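PDB 2EKD: KaiC-like domain-containing protein from Pyrococcus horikoshii, which is of unknown function but belongs to the DUF257 family of Pyrococcus proteins and may be related to KaiC-like domains. Local coordinates for the interface of chains A and B. Sequence-based numbering; all coordinates share one arbitrary frame. Chains: chain A/B, Hypothetical protein PH0250.

The interface of chains A and B. Residues chain A 165-166, 169; chain B 158, 162-163.
B:Lys162 lies along the first turn of a chain A helix, its aliphatic stem running past A:Pro166 and A:Ser165 toward A:Asp169. It gives up 63 Å² here, more than any other residue of the patch. The stem starts with its CB under the proline ring, 3.6 Å from A:Pro166 CG. Further out it is extended, and CD presses on A:Ser165, 3.3 Å from that residue's CB, a tight carbon contact. At chi4 (-55°) the chain bends, which carries the terminal amine nitrogen NZ away from the carboxylate and toward a water. That water lies 3.2 Å from B:Lys162 NZ and is also 3.2 Å from the hydroxyl A:Ser165 OG, linking the two chains through solvent. With OG anti to the backbone N, the serine hydroxyl points at the lysine stem and reaches the same water.

A:Asp169 comes down on B:Asn158 with the two side chains at about a right angle and the carboxylate and amide planes 47° apart. The amide nitrogen B:Asn158 ND2 donates to A:Asp169 OD1 at 3.0 Å, fairly straight at 154° but from above the carboxylate plane. The carboxylate carbon A:Asp169 CG packs 3.3 Å from B:Asn158 CB, and OD2 lies over that carbon and beside the lysine CE. Even so, A:Asp169 OD2 and B:Lys162 NZ remain 4.7 Å apart, so any attraction between them is probably long-range. With an alanine at A:Asp169, the B:Asn158 amide would probably lose its acceptor and be freer to turn, and any long-range attraction for the lysine would probably weaken.

In the fold, helix 165-174 of chain A packs its N-terminal half against helix 157-163 of chain B. One copy thus offers one helix and the other copy its neighbour in sequence, and the whole interface is not an exact two-fold; whether it forms in solution the structure alone does not show.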
loop_
_atom_site.group_PDB
_atom_site.type_symbol
_atom_site.label_atom_id
_atom_site.label_comp_id
_atom_site.label_asym_id
_atom_site.label_seq_id
_atom_site.Cartn_x
_atom_site.Cartn_y
_atom_site.Cartn_z
ATOM N N SER A 165 -11.485 4.053 -2.009
ATOM C CA SER A 165 -12.297 2.847 -1.949
ATOM C C SER A 165 -13.490 3.005 -1.004
ATOM O O SER A 165 -14.578 2.503 -1.283
ATOM C CB SER A 165 -11.435 1.663 -1.515
ATOM O OG SER A 165 -12.135 0.447 -1.702
ATOM N N PRO A 166 -13.301 3.698 0.132
ATOM C CA PRO A 166 -14.444 3.856 1.038
ATOM C C PRO A 166 -15.600 4.595 0.370
ATOM O O PRO A 166 -16.763 4.298 0.625
ATOM C CB PRO A 166 -13.857 4.650 2.204
ATOM C CG PRO A 166 -12.426 4.201 2.226
ATOM C CD PRO A 166 -12.065 4.204 0.757
ATOM N N ASP A 169 -17.899 2.358 -1.805
ATOM C CA ASP A 169 -18.827 1.566 -1.005
ATOM C C ASP A 169 -20.005 2.394 -0.493
ATOM O O ASP A 169 -21.118 1.879 -0.374
ATOM C CB ASP A 169 -18.092 0.905 0.162
ATOM C CG ASP A 169 -17.290 -0.311 -0.275
ATOM O OD1 ASP A 169 -17.912 -1.327 -0.670
ATOM O OD2 ASP A 169 -16.042 -0.251 -0.228
ATOM N N ASN B 158 -16.776 -2.301 4.732
ATOM C CA ASN B 158 -15.733 -1.785 3.854
ATOM C C ASN B 158 -15.319 -0.348 4.123
ATOM O O ASN B 158 -14.138 -0.020 4.053
ATOM C CB ASN B 158 -16.154 -1.931 2.395
ATOM C CG ASN B 158 -16.287 -3.379 1.982
ATOM O OD1 ASN B 158 -15.623 -4.254 2.538
ATOM N ND2 ASN B 158 -17.140 -3.643 0.998
ATOM N N LYS B 162 -11.344 -0.067 5.003
ATOM C CA LYS B 162 -10.495 0.687 4.092
ATOM C C LYS B 162 -10.011 2.024 4.633
ATOM O O LYS B 162 -8.933 2.489 4.263
ATOM C CB LYS B 162 -11.226 0.870 2.764
ATOM C CG LYS B 162 -11.667 -0.468 2.160
ATOM C CD LYS B 162 -12.550 -0.279 0.940
ATOM C CE LYS B 162 -13.108 -1.607 0.443
ATOM N NZ LYS B 162 -12.031 -2.600 0.168
ATOM N N HIS B 163 -10.795 2.648 5.505
ATOM C CA HIS B 163 -10.372 3.913 6.083
ATOM C C HIS B 163 -9.330 3.621 7.158
ATOM O O HIS B 163 -8.230 4.174 7.143
ATOM C CB HIS B 163 -11.557 4.651 6.696
ATOM C CG HIS B 163 -11.173 5.878 7.460
ATOM N ND1 HIS B 163 -10.693 7.017 6.850
ATOM C CD2 HIS B 163 -11.201 6.144 8.787
ATOM C CE1 HIS B 163 -10.445 7.934 7.769
ATOM N NE2 HIS B 163 -10.743 7.429 8.953
HETATM O O HOH W 1 -10.276 -2.098 -2.491
#